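Local structure of glutamate receptor 1 (Adineta vaga, 4IO6) at residues D85-S90 with D203-G208; S103-R108 with M179-A184. The protein probably acts as a ligand-gated ion channel through its extracellular ligand-binding domain, the part described, which binds L-glutamate and here holds methionine. One frame throughout, in Å; residues are numbered along the deposited sequence. Where two conformers were deposited one is given.

Contact 1 of 2, residues D85-S90 with D203-G208. With MET (methionine), chain C.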
ATOM      1  N   ASP A  85       3.944  11.521  -7.102  1.00 11.93           N
ATOM      2  CA  ASP A  85       4.238  10.124  -7.366  1.00 10.47           C
ATOM      3  C   ASP A  85       5.583   9.802  -6.729  1.00 13.89           C
ATOM      4  O   ASP A  85       6.573   9.507  -7.398  1.00 12.20           O
ATOM      5  CB  ASP A  85       4.176   9.847  -8.875  1.00 12.60           C
ATOM      6  CG  ASP A  85       5.011  10.803  -9.734  1.00 14.69           C
ATOM      7  OD1 ASP A  85       5.376  11.926  -9.317  1.00 14.12           O
ATOM      8  OD2 ASP A  85       5.244  10.440 -10.942  1.00 14.12           O
ATOM      9  N   ILE A  86       5.598   9.916  -5.400  1.00 11.13           N
ATOM     10  CA  ILE A  86       6.790   9.863  -4.595  1.00  9.98           C
ATOM     11  C   ILE A  86       6.837   8.528  -3.842  1.00 12.81           C
ATOM     12  O   ILE A  86       6.012   8.246  -2.996  1.00 11.26           O
ATOM     13  CB  ILE A  86       6.845  11.030  -3.582  1.00 10.33           C
ATOM     14  CG1 ILE A  86       6.681  12.388  -4.269  1.00 12.18           C
ATOM     15  CG2 ILE A  86       8.142  10.958  -2.811  1.00 12.47           C
ATOM     16  CD1 ILE A  86       6.452  13.560  -3.291  1.00 16.99           C
ATOM     17  N   THR A  87       7.800   7.683  -4.190  1.00 10.86           N
ATOM     18  CA  THR A  87       7.900   6.364  -3.645  1.00 10.31           C
ATOM     19  C   THR A  87       8.433   6.387  -2.211  1.00  9.69           C
ATOM     20  O   THR A  87       9.393   7.092  -1.910  1.00 10.79           O
ATOM     21  CB  THR A  87       8.825   5.495  -4.535  1.00 10.68           C
ATOM     22  OG1 THR A  87       8.261   5.514  -5.844  1.00 12.66           O
ATOM     23  CG2 THR A  87       8.894   4.099  -4.051  1.00 11.14           C
ATOM     24  N   VAL A  88       7.770   5.618  -1.347  1.00  9.85           N
ATOM     25  CA  VAL A  88       8.207   5.440   0.027  1.00  9.78           C
ATOM     26  C   VAL A  88       9.376   4.469   0.001  1.00 10.51           C
ATOM     27  O   VAL A  88       9.262   3.309  -0.411  1.00 13.65           O
ATOM     28  CB  VAL A  88       7.071   4.905   0.881  1.00 13.46           C
ATOM     29  CG1 VAL A  88       7.517   4.740   2.323  1.00 13.65           C
ATOM     30  CG2 VAL A  88       5.840   5.840   0.788  1.00 13.68           C
ATOM     31  N   THR A  89      10.533   4.921   0.476  1.00 11.31           N
ATOM     32  CA  THR A  89      11.697   4.058   0.572  1.00 13.14           C
ATOM     33  C   THR A  89      12.330   4.130   1.959  1.00 10.94           C
ATOM     34  O   THR A  89      12.169   5.120   2.660  1.00 11.70           O
ATOM     35  CB  THR A  89      12.796   4.439  -0.470  1.00 13.39           C
ATOM     36  OG1 THR A  89      13.454   5.651  -0.052  1.00 13.35           O
ATOM     37  CG2 THR A  89      12.177   4.652  -1.857  1.00 13.43           C
ATOM     38  N   SER A  90      13.083   3.095   2.310  1.00 12.20           N
ATOM     39  CA  SER A  90      13.769   3.012   3.611  0.66 12.10           C
ATOM     40  C   SER A  90      14.749   4.168   3.809  1.00 14.37           C
ATOM     41  O   SER A  90      14.802   4.773   4.874  1.00 14.90           O
ATOM     42  CB  SER A  90      14.495   1.671   3.815  0.66 16.20           C
ATOM     43  OG  SER A  90      15.554   1.503   2.891  0.66 18.51           O
ATOM     44  N   ASP A 203       9.587  -4.299  -8.076  1.00 19.47           N
ATOM     45  CA  ASP A 203       9.718  -3.307  -7.006  1.00 17.62           C
ATOM     46  C   ASP A 203       8.372  -2.769  -6.522  1.00 18.84           C
ATOM     47  O   ASP A 203       8.128  -1.546  -6.487  1.00 17.85           O
ATOM     48  CB  ASP A 203      10.643  -2.164  -7.441  1.00 19.77           C
ATOM     49  CG  ASP A 203      11.223  -1.411  -6.271  1.00 25.76           C
ATOM     50  OD1 ASP A 203      11.704  -2.085  -5.342  1.00 24.91           O
ATOM     51  OD2 ASP A 203      11.181  -0.153  -6.276  1.00 26.09           O
ATOM     52  N   LYS A 204       7.491  -3.683  -6.130  1.00 19.34           N
ATOM     53  CA  LYS A 204       6.202  -3.277  -5.581  1.00 16.07           C
ATOM     54  C   LYS A 204       6.461  -2.342  -4.405  1.00 18.22           C
ATOM     55  O   LYS A 204       7.345  -2.597  -3.544  1.00 19.96           O
ATOM     56  CB  LYS A 204       5.405  -4.504  -5.128  1.00 23.13           C
ATOM     57  CG  LYS A 204       5.256  -5.591  -6.175  1.00 38.55           C
ATOM     58  CD  LYS A 204       3.905  -5.565  -6.865  1.00 48.78           C
ATOM     59  CE  LYS A 204       3.525  -6.962  -7.368  1.00 53.40           C
ATOM     60  NZ  LYS A 204       4.597  -7.605  -8.183  1.00 57.50           N
ATOM     61  N   SER A 205       5.725  -1.233  -4.387  1.00 15.47           N
ATOM     62  CA  SER A 205       5.971  -0.180  -3.451  1.00 14.83           C
ATOM     63  C   SER A 205       4.690   0.620  -3.262  1.00 13.96           C
ATOM     64  O   SER A 205       3.590   0.197  -3.669  1.00 14.89           O
ATOM     65  CB  SER A 205       7.113   0.716  -3.971  1.00 17.29           C
ATOM     66  OG  SER A 205       6.827   1.152  -5.295  1.00 21.15           O
ATOM     67  N   THR A 206       4.814   1.769  -2.615  1.00 12.12           N
ATOM     68  CA  THR A 206       3.699   2.666  -2.436  1.00 12.69           C
ATOM     69  C   THR A 206       4.144   4.096  -2.639  1.00 14.10           C
ATOM     70  O   THR A 206       5.343   4.409  -2.538  1.00 13.16           O
ATOM     71  CB  THR A 206       3.108   2.571  -1.002  1.00 15.93           C
ATOM     72  OG1 THR A 206       4.158   2.793  -0.065  1.00 17.52           O
ATOM     73  CG2 THR A 206       2.526   1.221  -0.735  1.00 17.87           C
ATOM     74  N   PHE A 207       3.185   4.965  -2.909  1.00 10.03           N
ATOM     75  CA  PHE A 207       3.388   6.415  -2.940  1.00  8.85           C
ATOM     76  C   PHE A 207       2.795   6.988  -1.651  1.00 12.33           C
ATOM     77  O   PHE A 207       1.712   6.557  -1.225  1.00 13.73           O
ATOM     78  CB  PHE A 207       2.669   7.145  -4.097  1.00 10.70           C
ATOM     79  CG  PHE A 207       3.145   6.793  -5.486  1.00 11.57           C
ATOM     80  CD1 PHE A 207       4.437   6.420  -5.711  1.00 13.19           C
ATOM     81  CD2 PHE A 207       2.292   6.877  -6.565  1.00 14.05           C
ATOM     82  CE1 PHE A 207       4.874   6.111  -6.989  1.00 14.27           C
ATOM     83  CE2 PHE A 207       2.715   6.559  -7.835  1.00 13.06           C
ATOM     84  CZ  PHE A 207       3.997   6.195  -8.042  1.00 11.51           C
ATOM     85  N   GLY A 208       3.473   7.956  -1.051  1.00 10.82           N
ATOM     86  CA  GLY A 208       2.960   8.625   0.138  1.00 12.79           C
ATOM     87  C   GLY A 208       3.262  10.094   0.080  1.00 12.25           C
ATOM     88  O   GLY A 208       4.141  10.540  -0.656  1.00 12.22           O
TER
HETATM   89  N   MET C 301       8.382   7.370  -7.911  1.00 11.20           N
HETATM   90  CA  MET C 301       9.841   7.388  -8.146  1.00 11.75           C
HETATM   91  C   MET C 301      10.555   8.030  -6.987  1.00 11.83           C
HETATM   92  O   MET C 301       9.912   8.537  -6.022  1.00  9.96           O
HETATM   93  CB  MET C 301      10.225   8.102  -9.447  1.00 15.40           C
HETATM   94  CG  MET C 301      10.102   7.204 -10.648  1.00 16.79           C
HETATM   95  SD  MET C 301      11.429   5.924 -10.542  1.00 18.49           S
HETATM   96  CE  MET C 301      10.789   4.690 -11.683  1.00 23.04           C
HETATM   97  OXT MET C 301      11.790   8.091  -6.955  1.00 12.25           O
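The F207 ring turns one face to the backbone and CB of D85, beside the amino-acid site of this two-lobed, periplasmic-binding-protein-like domain. CB of D85 makes a CH-pi contact over the ring face, 4.0 Å from its centroid, while OG1 of T87 meets the same ring at its edge, 3.6 Å from CE1. These neighbours flank the ligand amine: the methionine N donates to D85 O and to T87 OG1, each at 2.8 Å. With OG1 anti to its own carbonyl carbon (chi1 -57°), the hydroxyl faces the ligand amine, and the other branch, CG2, packs 3.8 Å from S205 CB. T87 N closes the grip with an almost straight bond of 2.9 Å to O of the methionine. R92 and A140 also bind the ligand. Farther out, a single bridge pairs T87 with F207 and ties the loop to the strand, V88 N donating to T206 O and G208 N to I86 O. Away from the ring, the D85 carboxylate is held by Y67, S17 and a salt bridge to R162. T206 OG1 bonds R229 of the second subunit, tying this strand to the dimer partner; the same oxygen lies 3.6 Å from V88 CG2.

Contact 2 of 2, residues S103-R108 with M179-A184. With MET (methionine), chain C.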
ATOM      1  N   SER A 103      -1.461   5.409  -2.980  1.00 14.31           N
ATOM      2  CA  SER A 103      -1.524   4.522  -4.132  1.00 13.57           C
ATOM      3  C   SER A 103      -0.504   3.417  -3.964  1.00 15.21           C
ATOM      4  O   SER A 103       0.573   3.665  -3.397  1.00 16.92           O
ATOM      5  CB  SER A 103      -1.122   5.260  -5.416  1.00 17.28           C
ATOM      6  OG  SER A 103      -1.290   4.451  -6.569  1.00 23.40           O
ATOM      7  N   ASP A 104      -0.843   2.236  -4.475  1.00 15.72           N
ATOM      8  CA  ASP A 104       0.125   1.178  -4.682  1.00 15.84           C
ATOM      9  C   ASP A 104       0.975   1.571  -5.893  1.00 17.17           C
ATOM     10  O   ASP A 104       0.626   2.471  -6.652  1.00 16.91           O
ATOM     11  CB  ASP A 104      -0.551  -0.173  -4.903  1.00 18.35           C
ATOM     12  CG  ASP A 104      -1.530  -0.177  -6.078  1.00 39.57           C
ATOM     13  OD1 ASP A 104      -1.563   0.801  -6.857  1.00 53.91           O
ATOM     14  OD2 ASP A 104      -2.274  -1.173  -6.226  1.00 52.84           O
ATOM     15  N   ASN A 105       2.106   0.907  -6.072  1.00 15.74           N
ATOM     16  CA  ASN A 105       2.987   1.226  -7.190  1.00 14.91           C
ATOM     17  C   ASN A 105       3.853   0.018  -7.463  1.00 16.71           C
ATOM     18  O   ASN A 105       3.974  -0.878  -6.635  1.00 16.51           O
ATOM     19  CB  ASN A 105       3.888   2.416  -6.845  1.00 13.66           C
ATOM     20  CG  ASN A 105       4.732   2.860  -8.008  1.00 14.33           C
ATOM     21  OD1 ASN A 105       4.228   3.040  -9.114  1.00 14.12           O
ATOM     22  ND2 ASN A 105       6.041   2.974  -7.780  1.00 17.17           N
ATOM     23  N   SER A 106       4.406  -0.003  -8.665  1.00 13.20           N
ATOM     24  CA  SER A 106       5.454  -0.958  -9.066  1.00 15.22           C
ATOM     25  C   SER A 106       6.119  -0.297 -10.274  1.00 15.06           C
ATOM     26  O   SER A 106       5.631   0.722 -10.779  1.00 15.88           O
ATOM     27  CB  SER A 106       4.858  -2.328  -9.401  1.00 18.25           C
ATOM     28  OG  SER A 106       3.860  -2.229 -10.408  1.00 20.56           O
ATOM     29  N   MET A 107       7.227  -0.862 -10.754  1.00 13.36           N
ATOM     30  CA  MET A 107       7.916  -0.328 -11.927  1.00 15.32           C
ATOM     31  C   MET A 107       7.795  -1.236 -13.133  1.00 15.90           C
ATOM     32  O   MET A 107       7.566  -2.448 -13.000  1.00 16.03           O
ATOM     33  CB  MET A 107       9.390  -0.079 -11.600  1.00 16.16           C
ATOM     34  CG  MET A 107       9.575   1.092 -10.674  1.00 18.41           C
ATOM     35  SD  MET A 107      11.334   1.564 -10.511  1.00 27.19           S
ATOM     36  CE  MET A 107      11.885   0.497  -9.212  1.00 35.41           C
ATOM     37  N   ARG A 108       7.949  -0.644 -14.315  1.00 14.73           N
ATOM     38  CA  ARG A 108       7.982  -1.366 -15.579  1.00 16.89           C
ATOM     39  C   ARG A 108       9.223  -0.965 -16.371  1.00 16.03           C
ATOM     40  O   ARG A 108       9.739   0.148 -16.205  1.00 16.37           O
ATOM     41  CB  ARG A 108       6.768  -1.026 -16.463  1.00 19.08           C
ATOM     42  CG  ARG A 108       5.376  -1.333 -15.886  1.00 25.09           C
ATOM     43  CD  ARG A 108       5.042  -2.800 -15.769  1.00 24.41           C
ATOM     44  NE  ARG A 108       5.337  -3.665 -16.922  1.00 24.33           N
ATOM     45  CZ  ARG A 108       4.545  -3.900 -17.967  1.00 26.20           C
ATOM     46  NH1 ARG A 108       3.372  -3.287 -18.091  1.00 32.51           N
ATOM     47  NH2 ARG A 108       4.947  -4.745 -18.915  1.00 28.43           N
ATOM     48  N   MET A 179      10.151   2.978 -15.476  1.00 13.92           N
ATOM     49  CA  MET A 179       9.131   3.920 -15.063  1.00 13.78           C
ATOM     50  C   MET A 179       8.213   3.275 -14.036  1.00 12.88           C
ATOM     51  O   MET A 179       8.027   2.068 -14.029  1.00 14.93           O
ATOM     52  CB  MET A 179       8.244   4.361 -16.235  1.00 16.22           C
ATOM     53  CG  MET A 179       8.914   5.321 -17.207  1.00 15.94           C
ATOM     54  SD  MET A 179       7.771   6.017 -18.427  1.00 18.03           S
ATOM     55  CE  MET A 179       6.829   7.180 -17.434  1.00 15.68           C
ATOM     56  N   ASP A 180       7.567   4.109 -13.207  1.00 12.79           N
ATOM     57  CA  ASP A 180       6.432   3.659 -12.394  1.00 11.89           C
ATOM     58  C   ASP A 180       5.270   3.252 -13.311  1.00 13.94           C
ATOM     59  O   ASP A 180       5.090   3.821 -14.388  1.00 12.94           O
ATOM     60  CB  ASP A 180       5.953   4.775 -11.464  1.00 12.30           C
ATOM     61  CG  ASP A 180       6.964   5.164 -10.397  1.00 13.64           C
ATOM     62  OD1 ASP A 180       7.720   4.289  -9.888  1.00 15.35           O
ATOM     63  OD2 ASP A 180       7.017   6.373 -10.066  1.00 13.45           O
ATOM     64  N   ILE A 181       4.487   2.276 -12.888  1.00 15.09           N
ATOM     65  CA  ILE A 181       3.464   1.689 -13.751  1.00 13.95           C
ATOM     66  C   ILE A 181       2.391   2.676 -14.200  1.00 15.51           C
ATOM     67  O   ILE A 181       1.999   2.665 -15.362  1.00 17.23           O
ATOM     68  CB  ILE A 181       2.866   0.437 -13.063  1.00 17.39           C
ATOM     69  CG1 ILE A 181       1.948  -0.309 -14.008  1.00 20.83           C
ATOM     70  CG2 ILE A 181       2.210   0.772 -11.729  1.00 17.47           C
ATOM     71  CD1 ILE A 181       1.704  -1.739 -13.590  1.00 24.48           C
ATOM     72  N   GLY A 182       1.936   3.539 -13.306  1.00 14.85           N
ATOM     73  CA  GLY A 182       0.834   4.432 -13.638  1.00 16.54           C
ATOM     74  C   GLY A 182       1.211   5.383 -14.746  1.00 15.42           C
ATOM     75  O   GLY A 182       0.504   5.502 -15.759  1.00 17.07           O
ATOM     76  N   THR A 183       2.319   6.077 -14.576  1.00 14.50           N
ATOM     77  CA  THR A 183       2.794   7.001 -15.608  1.00 17.76           C
ATOM     78  C   THR A 183       3.315   6.260 -16.840  1.00 17.18           C
ATOM     79  O   THR A 183       3.179   6.742 -17.959  1.00 17.70           O
ATOM     80  CB  THR A 183       3.855   7.963 -15.080  1.00 14.72           C
ATOM     81  OG1 THR A 183       4.891   7.222 -14.420  1.00 15.66           O
ATOM     82  CG2 THR A 183       3.218   8.944 -14.076  1.00 15.50           C
ATOM     83  N   ALA A 184       3.933   5.100 -16.654  1.00 14.27           N
ATOM     84  CA  ALA A 184       4.385   4.344 -17.814  1.00 16.19           C
ATOM     85  C   ALA A 184       3.240   4.022 -18.746  1.00 16.12           C
ATOM     86  O   ALA A 184       3.340   4.154 -19.977  1.00 17.11           O
ATOM     87  CB  ALA A 184       5.051   3.051 -17.355  1.00 14.99           C
TER
HETATM   88  N   MET C 301       8.382   7.370  -7.911  1.00 11.20           N
HETATM   89  CA  MET C 301       9.841   7.388  -8.146  1.00 11.75           C
HETATM   90  C   MET C 301      10.555   8.030  -6.987  1.00 11.83           C
HETATM   91  O   MET C 301       9.912   8.537  -6.022  1.00  9.96           O
HETATM   92  CB  MET C 301      10.225   8.102  -9.447  1.00 15.40           C
HETATM   93  CG  MET C 301      10.102   7.204 -10.648  1.00 16.79           C
HETATM   94  SD  MET C 301      11.429   5.924 -10.542  1.00 18.49           S
HETATM   95  CE  MET C 301      10.789   4.690 -11.683  1.00 23.04           C
HETATM   96  OXT MET C 301      11.790   8.091  -6.955  1.00 12.25           O
HETATM   97  O   HOH W   1       2.155   4.077 -10.393  1.00 16.76           O
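Backbone pairing of R108 with M179 joins the two strands at the point where one runs into a helix. R108 N donates to M179 O at 2.7 Å and M179 N returns a bond to R108 O, making an antiparallel hydrogen-bonded pair. Next to it, M107 and D180 form a non-hydrogen-bonded pair, and I181 N, in the first turn of helix 181-190, donates to S106 O at 2.9 Å.

Among polar side chains, N105 and D180 cross at about a right angle, their flat groups 84° apart. ND2 approaches D180 OD1 from above the carboxylate plane, at 3.0 Å, and also bonds S205 OG. The amide oxygen OD1 takes a water at 2.6 Å, which in turn accepts from G182 N. CG of D180 is anti to its carbonyl carbon (chi1 -66°), which places the carboxylate between N105 and the ligand; its other oxygen, OD2, accepts from the methionine N at 2.7 Å, a hydrogen bond that is probably charge-assisted. An alanine in place of N105 is likely to leave D180 OD1 without this donor and the carboxylate freer to turn.

Of the apolar contacts, I181 CG1 meets R108 CG at 4.0 Å, and M107 SD comes as near as 3.4 Å to the ligand methyl CE. The acidic residue at a strand-to-helix junction, gripping the ligand's alpha-amine, is characteristic of the ionotropic glutamate receptor binding site.

The centres of the two contacts lie about 10 Å apart, and both touch the bound methionine. Along the chain contact 2 is nested within the loop closed by contact 1, in the order 85-90, 103-108, 179-184, 203-208. Strands 103-112 and 200-211 are antiparallel neighbours in one sheet, joined by probable hydrogen bonds from S205 N to N105 O and from F207 N to S103 O. These two strands bring the loop at 85-90 and the strand-to-helix junction at D180 to the same ligand amine, which contact 1 meets through D85 and T87 and contact 2 through D180. Strands 103-112 and 200-211, which in this family cross between the lobes, thus lie next to the amine end of the ligand site.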